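Local coordinates for ferredoxin-NADP reductase (Neisseria gonorrhoeae MIA_2011_03-10, PDB 5TR9), which binds FAD and probably passes electrons between NADP(H) and ferredoxin or flavodoxin through the flavin, at residues Phe45-Phe50 against Leu136-Gln141; Ser67-Glu72 against Gly131-Leu136; Gly110-Glu115 against Met230-Pro235; Val151-Ser156 against Phe185-Val190. All coordinates share one frame; numbering follows the deposited sequence.

Interaction 1 of 4, residues Phe45-Phe50 against Leu136-Gln141; sequences FKAGQF and LSILEQ. With FAD (flavin-adenine dinucleotide), chain C.
The methyl of A47 points toward helix 133-139 and is met by three side chains, those of S137, I138 and Q141. S137 comes with its hydroxyl, OG lying 3.5 Å from A47 CB; OG stands anti to the backbone N (chi1 -174°), beside the carbonyl carbon, and its hydrogen bond goes to S70 O. The F45 ring turns its edge to the same hydroxyl, OG lying near the ring plane and 3.7 Å from CE2. Q141 bends at chi2 and lays its CG 3.6 Å from A47 CB. I138 reaches further along the turn: its CG1 packs on the A47 carbonyl, and CD1 reaches G48 CA at 3.8 Å. A47 and G48 are the central residues of a type II beta turn from K46 to Q49, closed by Q49 N to K46 O. This turn leads into strand 50-57 of the FAD-binding barrel, and through it the barrel meets the first helix of the NADP-binding domain of the ferredoxin reductase fold. Q49 adds a side-chain bond, its OE1 taking K46 N at 3.0 Å from above the carbonyl plane, while NE2 goes to G110 O. Farther along, F50 lays one ring face against the flavin, methyl C7M sitting 3.5 Å above the plane over the ring centre.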
# COMPACT_ATOMS: atom_id res chain seq x y z
N PHE A 45 -13.62 8.08 1.10
CA PHE A 45 -12.53 7.69 0.22
C PHE A 45 -12.84 6.32 -0.35
O PHE A 45 -13.73 5.61 0.13
CB PHE A 45 -11.17 7.70 0.95
CG PHE A 45 -11.01 6.61 1.97
CD1 PHE A 45 -11.52 6.76 3.26
CD2 PHE A 45 -10.32 5.44 1.64
CE1 PHE A 45 -11.35 5.76 4.21
CE2 PHE A 45 -10.16 4.43 2.57
CZ PHE A 45 -10.68 4.59 3.87
N LYS A 46 -12.15 5.99 -1.44
CA LYS A 46 -12.20 4.65 -2.00
C LYS A 46 -10.94 3.91 -1.59
O LYS A 46 -9.84 4.47 -1.64
CB LYS A 46 -12.32 4.69 -3.52
CG LYS A 46 -13.59 5.34 -4.03
CD LYS A 46 -13.58 5.37 -5.56
CE LYS A 46 -14.72 6.18 -6.12
NZ LYS A 46 -16.04 5.52 -5.89
N ALA A 47 -11.09 2.64 -1.22
CA ALA A 47 -9.93 1.86 -0.79
C ALA A 47 -8.84 1.88 -1.86
O ALA A 47 -9.11 1.65 -3.04
CB ALA A 47 -10.35 0.42 -0.50
N GLY A 48 -7.61 2.18 -1.42
CA GLY A 48 -6.48 2.37 -2.31
C GLY A 48 -6.06 3.82 -2.46
O GLY A 48 -4.95 4.09 -2.94
N GLN A 49 -6.91 4.76 -2.06
CA GLN A 49 -6.62 6.18 -2.21
C GLN A 49 -5.79 6.71 -1.04
O GLN A 49 -5.60 6.04 -0.02
CB GLN A 49 -7.92 6.96 -2.36
CG GLN A 49 -8.59 6.69 -3.70
CD GLN A 49 -9.72 7.64 -3.97
OE1 GLN A 49 -10.57 7.90 -3.11
NE2 GLN A 49 -9.75 8.20 -5.18
N PHE A 50 -5.28 7.93 -1.21
CA PHE A 50 -4.47 8.56 -0.19
C PHE A 50 -5.05 9.89 0.29
O PHE A 50 -5.78 10.58 -0.44
CB PHE A 50 -3.01 8.74 -0.67
CG PHE A 50 -2.83 9.60 -1.90
CD1 PHE A 50 -2.63 10.98 -1.79
CD2 PHE A 50 -2.80 9.02 -3.17
CE1 PHE A 50 -2.43 11.77 -2.93
CE2 PHE A 50 -2.60 9.81 -4.31
CZ PHE A 50 -2.42 11.18 -4.19
N LEU A 136 -3.53 -2.64 2.04
CA LEU A 136 -4.19 -3.05 3.28
C LEU A 136 -5.65 -2.60 3.29
O LEU A 136 -6.55 -3.37 3.68
CB LEU A 136 -3.45 -2.50 4.50
CG LEU A 136 -2.01 -3.01 4.66
CD1 LEU A 136 -1.33 -2.34 5.85
CD2 LEU A 136 -1.99 -4.52 4.81
N SER A 137 -5.92 -1.36 2.85
CA SER A 137 -7.30 -0.90 2.79
C SER A 137 -8.10 -1.70 1.77
O SER A 137 -9.25 -2.07 2.03
CB SER A 137 -7.33 0.60 2.44
OG SER A 137 -8.66 1.10 2.51
N ILE A 138 -7.50 -2.00 0.61
CA ILE A 138 -8.17 -2.81 -0.40
C ILE A 138 -8.52 -4.19 0.16
O ILE A 138 -9.63 -4.69 -0.06
CB ILE A 138 -7.31 -2.88 -1.67
CG1 ILE A 138 -7.36 -1.52 -2.38
CG2 ILE A 138 -7.80 -4.00 -2.61
CD1 ILE A 138 -6.25 -1.28 -3.40
N LEU A 139 -7.59 -4.81 0.90
CA LEU A 139 -7.87 -6.12 1.48
C LEU A 139 -8.98 -6.09 2.52
O LEU A 139 -9.55 -7.15 2.84
CB LEU A 139 -6.61 -6.70 2.11
CG LEU A 139 -5.56 -7.09 1.08
CD1 LEU A 139 -4.28 -7.52 1.79
CD2 LEU A 139 -6.09 -8.23 0.21
N GLU A 140 -9.29 -4.93 3.08
CA GLU A 140 -10.38 -4.83 4.03
C GLU A 140 -11.74 -4.68 3.34
O GLU A 140 -12.76 -4.70 4.02
CB GLU A 140 -10.08 -3.68 5.00
CG GLU A 140 -8.91 -4.03 5.96
CD GLU A 140 -7.91 -2.89 6.27
OE1 GLU A 140 -8.20 -1.72 5.96
OE2 GLU A 140 -6.84 -3.19 6.83
N GLN A 141 -11.77 -4.56 2.00
CA GLN A 141 -13.02 -4.51 1.26
C GLN A 141 -13.56 -5.92 1.08
O GLN A 141 -12.92 -6.73 0.40
CB GLN A 141 -12.81 -3.89 -0.11
CG GLN A 141 -12.48 -2.43 -0.07
CD GLN A 141 -13.68 -1.59 0.29
OE1 GLN A 141 -13.89 -1.25 1.45
NE2 GLN A 141 -14.48 -1.25 -0.71
PA FAD C . 10.41 14.14 2.77
O1A FAD C . 11.03 15.50 2.70
O2A FAD C . 8.98 14.02 2.23
O5B FAD C . 11.24 13.08 1.99
C5B FAD C . 12.67 12.97 2.16
C4B FAD C . 13.12 11.76 1.38
O4B FAD C . 12.71 10.58 2.08
C3B FAD C . 12.50 11.62 -0.00
O3B FAD C . 13.21 12.36 -0.99
C2B FAD C . 12.61 10.11 -0.25
O2B FAD C . 13.91 9.76 -0.72
C1B FAD C . 12.45 9.54 1.15
N9A FAD C . 11.13 9.00 1.45
C8A FAD C . 9.97 9.71 1.67
N7A FAD C . 8.94 8.95 1.98
C5A FAD C . 9.46 7.67 1.97
C6A FAD C . 8.88 6.41 2.22
N6A FAD C . 7.59 6.24 2.52
N1A FAD C . 9.68 5.32 2.12
C2A FAD C . 10.97 5.49 1.82
N3A FAD C . 11.63 6.63 1.56
C4A FAD C . 10.81 7.69 1.67
N1 FAD C . 4.96 7.79 3.16
C2 FAD C . 4.66 6.86 4.12
O2 FAD C . 5.42 6.65 5.07
N3 FAD C . 3.48 6.13 3.99
C4 FAD C . 2.56 6.24 2.96
O4 FAD C . 1.54 5.55 2.96
C4X FAD C . 2.89 7.24 1.98
N5 FAD C . 2.08 7.40 0.95
C5X FAD C . 2.41 8.36 0.01
C6 FAD C . 1.55 8.54 -1.08
C7 FAD C . 1.83 9.49 -2.06
C7M FAD C . 0.88 9.68 -3.21
C8 FAD C . 2.99 10.28 -1.95
C8M FAD C . 3.31 11.32 -2.99
C9 FAD C . 3.85 10.09 -0.86
C9A FAD C . 3.56 9.14 0.11
N10 FAD C . 4.43 8.89 1.20
C10 FAD C . 4.11 7.97 2.16
C1' FAD C . 5.59 9.76 1.46
C2' FAD C . 5.18 10.86 2.47
O2' FAD C . 4.29 11.81 1.88
C3' FAD C . 6.41 11.58 3.02
O3' FAD C . 7.26 11.97 1.95
C4' FAD C . 7.13 10.82 4.13
O4' FAD C . 6.27 10.73 5.27
C5' FAD C . 8.44 11.46 4.55
O5' FAD C . 8.19 12.84 4.88
P FAD C . 9.37 13.77 5.41
O1P FAD C . 9.93 13.20 6.70
O2P FAD C . 8.87 15.17 5.41
O3P FAD C . 10.47 13.59 4.25

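Interaction 2 of 4, residues Ser67-Glu72 against Gly131-Leu136; sequences SVVSAE and GIAPFL. With FAD (flavin-adenine dinucleotide), chain C.
Here the loop after strand 60-67 of the FAD-binding barrel meets the start of helix 133-139 in the NADP-binding domain, beside the flavin end of the FAD pocket. The A133 methyl faces the loop and receives two side chains: V69 CG1 at 3.5 Å, in the conformer given, and S67 CB at 3.7 Å. In that conformer V69 CG1 stands anti to its carbonyl carbon (chi1 -47°), which carries this branch to the alanine. S67 also sits over one face of the P134 ring, its OG nearest P134 CD at 3.5 Å. One turn on, L136 brings CD1 within 4.3 Å of V69 CB, and its CB packs on V69 O. No hydrogen bond joins the two segments; V68 turns its side chain the other way, toward F45, L77 and Y79.

The flavin is touched from both segments. S67 N donates to FAD O4 at 3.2 Å, with an N-H...O angle of 151°, and A133 CB lies 3.7 Å from the same oxygen. Other FAD bonds come from A65, Y66, F80, M89, S90 and S130. At the far end of the loop, E72 OE1 is a ligand of the magnesium ion. The domain interface is thus held here by apolar packing, while a backbone N-H would be expected to polarise the flavin C4 carbonyl and so stabilise negative charge on the reduced ring; the methyl of A133 adds a nonpolar neighbour to that oxygen.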
# COMPACT_ATOMS: atom_id res chain seq x y z
N SER A 67 -1.21 6.95 2.17
CA SER A 67 -2.31 6.06 1.80
C SER A 67 -3.10 5.63 3.03
O SER A 67 -2.52 5.27 4.06
CB SER A 67 -1.78 4.81 1.11
OG SER A 67 -1.01 5.14 -0.03
N VAL A 68 -4.43 5.63 2.92
CA VAL A 68 -5.23 5.16 4.05
C VAL A 68 -5.04 3.66 4.21
O VAL A 68 -5.23 2.90 3.25
CB VAL A 68 -6.71 5.51 3.87
CG1 VAL A 68 -7.49 5.10 5.12
CG2 VAL A 68 -6.87 7.00 3.62
N VAL A 69 -4.68 3.22 5.42
CA VAL A 69 -4.53 1.78 5.65
C VAL A 69 -5.78 1.18 6.28
O VAL A 69 -6.00 -0.04 6.14
CB VAL A 69 -3.28 1.44 6.49
CG1 VAL A 69 -2.06 2.18 5.97
CG2 VAL A 69 -3.50 1.74 7.94
N SER A 70 -6.63 1.98 6.90
CA SER A 70 -7.84 1.48 7.52
C SER A 70 -8.94 1.24 6.49
O SER A 70 -8.88 1.69 5.34
CB SER A 70 -8.32 2.46 8.59
OG SER A 70 -8.23 3.79 8.09
N ALA A 71 -9.99 0.56 6.94
CA ALA A 71 -11.10 0.21 6.07
C ALA A 71 -11.97 1.42 5.77
O ALA A 71 -12.14 2.32 6.59
CB ALA A 71 -11.96 -0.86 6.74
N GLU A 72 -12.57 1.40 4.57
CA GLU A 72 -13.49 2.46 4.18
C GLU A 72 -14.61 2.65 5.20
O GLU A 72 -15.10 3.77 5.38
CB GLU A 72 -14.05 2.12 2.79
CG GLU A 72 -14.71 3.26 2.03
CD GLU A 72 -15.14 2.85 0.63
OE1 GLU A 72 -16.32 3.07 0.26
OE2 GLU A 72 -14.31 2.27 -0.11
N GLY A 131 4.57 1.15 0.64
CA GLY A 131 3.66 0.93 -0.47
C GLY A 131 2.63 -0.16 -0.24
O GLY A 131 1.67 -0.25 -1.02
N ILE A 132 2.80 -0.99 0.80
CA ILE A 132 1.74 -1.91 1.19
C ILE A 132 0.48 -1.19 1.67
O ILE A 132 -0.61 -1.74 1.60
CB ILE A 132 2.26 -2.89 2.27
CG1 ILE A 132 1.30 -4.07 2.43
CG2 ILE A 132 2.54 -2.14 3.60
CD1 ILE A 132 1.81 -5.18 3.33
N ALA A 133 0.61 0.07 2.12
CA ALA A 133 -0.51 0.76 2.78
C ALA A 133 -1.82 0.75 2.00
O ALA A 133 -2.84 0.34 2.58
CB ALA A 133 -0.08 2.20 3.10
N PRO A 134 -1.89 1.19 0.74
CA PRO A 134 -3.20 1.18 0.05
C PRO A 134 -3.75 -0.22 -0.11
O PRO A 134 -4.98 -0.41 -0.14
CB PRO A 134 -2.89 1.81 -1.31
CG PRO A 134 -1.41 1.57 -1.53
CD PRO A 134 -0.80 1.68 -0.15
N PHE A 135 -2.88 -1.21 -0.23
CA PHE A 135 -3.35 -2.58 -0.41
C PHE A 135 -3.95 -3.14 0.87
O PHE A 135 -4.84 -3.99 0.80
CB PHE A 135 -2.20 -3.44 -0.95
CG PHE A 135 -1.68 -2.97 -2.29
CD1 PHE A 135 -2.56 -2.62 -3.31
CD2 PHE A 135 -0.32 -2.85 -2.53
CE1 PHE A 135 -2.11 -2.17 -4.54
CE2 PHE A 135 0.15 -2.40 -3.77
CZ PHE A 135 -0.75 -2.06 -4.77
N LEU A 136 -3.53 -2.64 2.04
CA LEU A 136 -4.19 -3.05 3.28
C LEU A 136 -5.65 -2.60 3.29
O LEU A 136 -6.55 -3.37 3.68
CB LEU A 136 -3.45 -2.50 4.50
CG LEU A 136 -2.01 -3.01 4.66
CD1 LEU A 136 -1.33 -2.34 5.85
CD2 LEU A 136 -1.99 -4.52 4.81
PA FAD C . 10.41 14.14 2.77
O1A FAD C . 11.03 15.50 2.70
O2A FAD C . 8.98 14.02 2.23
O5B FAD C . 11.24 13.08 1.99
C5B FAD C . 12.67 12.97 2.16
C4B FAD C . 13.12 11.76 1.38
O4B FAD C . 12.71 10.58 2.08
C3B FAD C . 12.50 11.62 -0.00
O3B FAD C . 13.21 12.36 -0.99
C2B FAD C . 12.61 10.11 -0.25
O2B FAD C . 13.91 9.76 -0.72
C1B FAD C . 12.45 9.54 1.15
N9A FAD C . 11.13 9.00 1.45
C8A FAD C . 9.97 9.71 1.67
N7A FAD C . 8.94 8.95 1.98
C5A FAD C . 9.46 7.67 1.97
C6A FAD C . 8.88 6.41 2.22
N6A FAD C . 7.59 6.24 2.52
N1A FAD C . 9.68 5.32 2.12
C2A FAD C . 10.97 5.49 1.82
N3A FAD C . 11.63 6.63 1.56
C4A FAD C . 10.81 7.69 1.67
N1 FAD C . 4.96 7.79 3.16
C2 FAD C . 4.66 6.86 4.12
O2 FAD C . 5.42 6.65 5.07
N3 FAD C . 3.48 6.13 3.99
C4 FAD C . 2.56 6.24 2.96
O4 FAD C . 1.54 5.55 2.96
C4X FAD C . 2.89 7.24 1.98
N5 FAD C . 2.08 7.40 0.95
C5X FAD C . 2.41 8.36 0.01
C6 FAD C . 1.55 8.54 -1.08
C7 FAD C . 1.83 9.49 -2.06
C7M FAD C . 0.88 9.68 -3.21
C8 FAD C . 2.99 10.28 -1.95
C8M FAD C . 3.31 11.32 -2.99
C9 FAD C . 3.85 10.09 -0.86
C9A FAD C . 3.56 9.14 0.11
N10 FAD C . 4.43 8.89 1.20
C10 FAD C . 4.11 7.97 2.16
C1' FAD C . 5.59 9.76 1.46
C2' FAD C . 5.18 10.86 2.47
O2' FAD C . 4.29 11.81 1.88
C3' FAD C . 6.41 11.58 3.02
O3' FAD C . 7.26 11.97 1.95
C4' FAD C . 7.13 10.82 4.13
O4' FAD C . 6.27 10.73 5.27
C5' FAD C . 8.44 11.46 4.55
O5' FAD C . 8.19 12.84 4.88
P FAD C . 9.37 13.77 5.41
O1P FAD C . 9.93 13.20 6.70
O2P FAD C . 8.87 15.17 5.41
O3P FAD C . 10.47 13.59 4.25

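Interaction 3 of 4, residues Gly110-Glu115 against Met230-Pro235; sequences GFLLPE and MICGNP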
# COMPACT_ATOMS: atom_id res chain seq x y z
N GLY A 110 -6.46 9.50 -5.87
CA GLY A 110 -5.65 8.39 -6.32
C GLY A 110 -6.39 7.43 -7.22
O GLY A 110 -7.63 7.39 -7.23
N PHE A 111 -5.63 6.64 -7.98
CA PHE A 111 -6.20 5.78 -9.01
C PHE A 111 -5.86 4.31 -8.82
O PHE A 111 -6.06 3.52 -9.75
CB PHE A 111 -5.74 6.27 -10.39
CG PHE A 111 -6.12 7.70 -10.66
CD1 PHE A 111 -7.44 8.04 -10.90
CD2 PHE A 111 -5.16 8.70 -10.64
CE1 PHE A 111 -7.80 9.36 -11.13
CE2 PHE A 111 -5.51 10.02 -10.87
CZ PHE A 111 -6.83 10.35 -11.12
N LEU A 112 -5.37 3.91 -7.64
CA LEU A 112 -5.20 2.50 -7.31
C LEU A 112 -6.57 1.95 -6.94
O LEU A 112 -6.91 1.75 -5.77
CB LEU A 112 -4.23 2.29 -6.16
CG LEU A 112 -2.75 2.57 -6.44
CD1 LEU A 112 -1.99 2.33 -5.13
CD2 LEU A 112 -2.21 1.70 -7.58
N LEU A 113 -7.37 1.69 -7.98
CA LEU A 113 -8.79 1.38 -7.83
C LEU A 113 -9.05 0.02 -8.46
O LEU A 113 -9.36 -0.07 -9.66
CB LEU A 113 -9.63 2.48 -8.48
CG LEU A 113 -9.45 3.85 -7.82
CD1 LEU A 113 -10.15 4.93 -8.62
CD2 LEU A 113 -9.97 3.83 -6.39
N PRO A 114 -8.96 -1.06 -7.68
CA PRO A 114 -8.95 -2.41 -8.29
C PRO A 114 -10.25 -2.80 -8.97
O PRO A 114 -10.22 -3.65 -9.86
CB PRO A 114 -8.65 -3.33 -7.10
CG PRO A 114 -8.99 -2.53 -5.89
CD PRO A 114 -8.75 -1.10 -6.23
N GLU A 115 -11.38 -2.20 -8.59
CA GLU A 115 -12.64 -2.60 -9.22
C GLU A 115 -12.79 -2.06 -10.63
O GLU A 115 -13.78 -2.40 -11.30
CB GLU A 115 -13.81 -2.16 -8.34
CG GLU A 115 -13.79 -3.00 -7.06
CD GLU A 115 -14.75 -2.54 -5.99
OE1 GLU A 115 -15.75 -1.85 -6.27
OE2 GLU A 115 -14.47 -2.89 -4.83
N MET A 230 -1.30 -4.53 -9.61
CA MET A 230 -1.22 -3.20 -9.04
C MET A 230 0.15 -3.06 -8.39
O MET A 230 0.64 -4.00 -7.77
CB MET A 230 -2.33 -2.96 -8.01
CG MET A 230 -3.72 -3.30 -8.54
SD MET A 230 -5.00 -3.03 -7.31
CE MET A 230 -5.06 -1.23 -7.30
N ILE A 231 0.78 -1.90 -8.57
CA ILE A 231 2.16 -1.69 -8.13
C ILE A 231 2.21 -0.43 -7.29
O ILE A 231 1.80 0.64 -7.75
CB ILE A 231 3.13 -1.55 -9.31
CG1 ILE A 231 2.85 -2.58 -10.40
CG2 ILE A 231 4.58 -1.64 -8.80
CD1 ILE A 231 3.67 -2.31 -11.68
N CYS A 232 2.80 -0.52 -6.10
CA CYS A 232 2.99 0.67 -5.27
C CYS A 232 4.28 0.50 -4.48
O CYS A 232 4.38 -0.42 -3.66
CB CYS A 232 1.80 0.92 -4.34
SG CYS A 232 1.95 2.48 -3.39
N GLY A 233 5.25 1.38 -4.69
CA GLY A 233 6.54 1.18 -4.05
C GLY A 233 7.47 2.32 -4.37
O GLY A 233 7.05 3.37 -4.87
N ASN A 234 8.76 2.12 -4.08
CA ASN A 234 9.70 3.19 -4.37
C ASN A 234 9.76 3.42 -5.88
O ASN A 234 9.50 2.50 -6.67
CB ASN A 234 11.09 2.90 -3.77
CG ASN A 234 11.74 1.63 -4.31
OD1 ASN A 234 12.28 1.62 -5.42
ND2 ASN A 234 11.76 0.58 -3.49
N PRO A 235 10.00 4.66 -6.31
CA PRO A 235 9.93 4.98 -7.74
C PRO A 235 10.76 4.06 -8.62
O PRO A 235 10.29 3.67 -9.69
CB PRO A 235 10.43 6.43 -7.78
CG PRO A 235 9.96 7.00 -6.48
CD PRO A 235 10.13 5.87 -5.48
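M230 puts the end of its side chain against the backbone of L112 and beside P114. Its methyl CE lies 3.5 Å from L112 C and 3.8 Å from L112 CB, while the sulfur SD rests 3.7 Å from P114 CB. The chain bends at chi3 (73°), bringing CE back against L112, where it also touches P114 CD; both side chains cross that of M230 obliquely. L112 points at the strand as well, its CD1 branch 4.1 Å from C232 CB and its CD2 branch 4.2 Å from I231 O. L112 is the centre of an inverse gamma turn in the loop between the last strand of the FAD-binding barrel, 101-105, and strand 122-128, the first of the parallel sheet in the NADP-binding domain. M230 and C232 belong to strand 227-233 of that sheet and turn their side chains to this loop, whereas I231 turns to helix 235-247. On helix 133-139, P134 packs on L112, I138 on P114, and F135 on both M230 and C232. Backbone bonds tie M230 to V124 and L126, and I231 to M262 and E264. N234, just before helix 235-247, is its N-cap, with OD1 taking M237 N.

Interaction 4 of 4, residues Val151-Ser156 against Phe185-Val190; sequences VNLIHS and FRFVPV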
# COMPACT_ATOMS: atom_id res chain seq x y z
N VAL A 151 -6.57 -13.30 -4.73
CA VAL A 151 -6.04 -12.01 -4.32
C VAL A 151 -4.67 -12.28 -3.72
O VAL A 151 -4.54 -13.11 -2.82
CB VAL A 151 -6.97 -11.31 -3.31
CG1 VAL A 151 -6.35 -10.01 -2.86
CG2 VAL A 151 -8.33 -11.05 -3.95
N ASN A 152 -3.64 -11.63 -4.25
CA ASN A 152 -2.26 -11.98 -3.98
C ASN A 152 -1.49 -10.72 -3.64
O ASN A 152 -1.59 -9.73 -4.36
CB ASN A 152 -1.62 -12.67 -5.19
CG ASN A 152 -2.45 -13.83 -5.71
OD1 ASN A 152 -2.33 -14.96 -5.22
ND2 ASN A 152 -3.33 -13.56 -6.68
N LEU A 153 -0.73 -10.76 -2.55
CA LEU A 153 0.01 -9.58 -2.10
C LEU A 153 1.46 -9.98 -1.90
O LEU A 153 1.75 -10.91 -1.13
CB LEU A 153 -0.60 -9.02 -0.81
CG LEU A 153 0.09 -7.81 -0.20
CD1 LEU A 153 0.16 -6.65 -1.17
CD2 LEU A 153 -0.63 -7.40 1.10
N ILE A 154 2.36 -9.29 -2.59
CA ILE A 154 3.80 -9.51 -2.49
C ILE A 154 4.39 -8.25 -1.86
O ILE A 154 4.31 -7.16 -2.46
CB ILE A 154 4.44 -9.78 -3.86
CG1 ILE A 154 3.93 -11.08 -4.51
CG2 ILE A 154 5.97 -9.89 -3.72
CD1 ILE A 154 2.51 -11.08 -5.02
N HIS A 155 4.96 -8.37 -0.65
CA HIS A 155 5.52 -7.21 0.06
C HIS A 155 7.04 -7.36 0.15
O HIS A 155 7.54 -8.23 0.88
CB HIS A 155 4.92 -7.05 1.46
CG HIS A 155 5.32 -5.78 2.14
ND1 HIS A 155 5.37 -5.66 3.52
CD2 HIS A 155 5.68 -4.57 1.64
CE1 HIS A 155 5.73 -4.42 3.83
NE2 HIS A 155 5.93 -3.75 2.71
N SER A 156 7.75 -6.49 -0.55
CA SER A 156 9.21 -6.44 -0.54
C SER A 156 9.71 -5.40 0.45
O SER A 156 9.26 -4.25 0.43
CB SER A 156 9.74 -6.13 -1.94
OG SER A 156 11.13 -5.81 -1.95
N PHE A 185 -6.60 -16.08 -0.69
CA PHE A 185 -5.68 -14.97 -0.49
C PHE A 185 -4.29 -15.55 -0.26
O PHE A 185 -4.14 -16.51 0.49
CB PHE A 185 -6.09 -14.10 0.71
CG PHE A 185 -5.03 -13.12 1.11
CD1 PHE A 185 -4.76 -12.01 0.32
CD2 PHE A 185 -4.26 -13.33 2.25
CE1 PHE A 185 -3.76 -11.12 0.67
CE2 PHE A 185 -3.27 -12.43 2.61
CZ PHE A 185 -3.02 -11.32 1.82
N ARG A 186 -3.30 -14.99 -0.95
CA ARG A 186 -1.91 -15.41 -0.81
C ARG A 186 -1.06 -14.22 -0.41
O ARG A 186 -1.19 -13.13 -0.99
CB ARG A 186 -1.35 -15.99 -2.12
CG ARG A 186 -1.94 -17.33 -2.55
CD ARG A 186 -3.36 -17.21 -3.09
NE ARG A 186 -3.76 -18.41 -3.82
CZ ARG A 186 -3.59 -18.56 -5.13
NH1 ARG A 186 -3.06 -17.58 -5.86
NH2 ARG A 186 -3.96 -19.70 -5.72
N PHE A 187 -0.18 -14.42 0.56
CA PHE A 187 0.79 -13.40 0.96
C PHE A 187 2.20 -13.95 0.78
O PHE A 187 2.51 -15.04 1.28
CB PHE A 187 0.56 -12.98 2.42
CG PHE A 187 1.61 -12.03 2.94
CD1 PHE A 187 1.77 -10.77 2.38
CD2 PHE A 187 2.44 -12.40 3.98
CE1 PHE A 187 2.74 -9.88 2.85
CE2 PHE A 187 3.41 -11.52 4.46
CZ PHE A 187 3.55 -10.27 3.90
N VAL A 188 3.04 -13.19 0.09
CA VAL A 188 4.42 -13.57 -0.15
C VAL A 188 5.34 -12.47 0.36
O VAL A 188 5.42 -11.40 -0.26
CB VAL A 188 4.67 -13.82 -1.65
CG1 VAL A 188 6.13 -14.20 -1.88
CG2 VAL A 188 3.74 -14.93 -2.16
N PRO A 189 6.02 -12.66 1.48
CA PRO A 189 7.00 -11.67 1.92
C PRO A 189 8.31 -11.84 1.16
O PRO A 189 8.72 -12.97 0.86
CB PRO A 189 7.18 -11.97 3.41
CG PRO A 189 6.90 -13.44 3.53
CD PRO A 189 5.88 -13.78 2.44
N VAL A 190 8.95 -10.72 0.84
CA VAL A 190 10.23 -10.70 0.14
C VAL A 190 11.19 -9.85 0.95
O VAL A 190 10.86 -8.71 1.29
CB VAL A 190 10.08 -10.12 -1.28
CG1 VAL A 190 11.43 -9.94 -1.93
CG2 VAL A 190 9.21 -11.02 -2.15
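V151-S156 and F185-V190 run parallel as neighbouring strands, their axes 4.7 Å apart at closest and 14° from parallel, joined by five backbone hydrogen bonds that link alternate residues: R186 N to V151 O, L153 N to R186 O, V188 N to L153 O, H155 N to V188 O and V190 N to H155 O. They belong to the parallel sheet of the NADP-binding domain, a Rossmann-like three-layer fold with helices on both faces, and helix 166-173 lies in the connection between them.

V151, L153, H155, F185, F187 and P189 share one face. The F185 ring reaches across to V151 CG1 with CD1 at 4.1 Å and to L153 CB with CE1; F187, its CG anti to the backbone N (chi1 174°), meets H155 CB with its ring edge at CE1, 3.8 Å away. L139 and L169 cover parts of this layer, and H155 NE2 bonds to G129 O. On the opposite face I154 lies beside V188, CG1 to CB 4.0 Å, while its CG2 touches V190 CG2 at 3.8 Å. N152 and R186 point the same way, and R186 NH1 donates to N152 OD1 at 2.8 Å, on a lone pair and in the guanidinium plane, though amide and guanidinium planes stand 52° apart.

T220 OG1 also bonds NH1, and N152 ND2 is taken up by T150 OG1 and L123 O. The buried amide thus has both ends engaged, consistent with one orientation, and R186 meets an amide oxygen dipole here, not a carboxylate: a charged-to-neutral hydrogen bond, no salt bridge.

From the N terminus, the loop before strand 50-57 closes first on helix 133-139 in interaction 1. Interaction 2 falls wholly within that span, joining 67-72 to the start of the same helix; the two share L136. Interaction 3 crosses both, since 110-115 leaves from within their spans and meets 230-235 far beyond them; P134 and I138 also pack on its loop. Interaction 4 lies inside the long span of interaction 3, after interactions 1 and 2 have closed, and joins two strands of the parallel sheet that interaction 3 also reaches. Interactions 1 to 3 tie barrel-side loops to the NADP-binding domain, while 151-156/185-190 builds that domain's sheet, touched by L139 and F135 of helix 133-139.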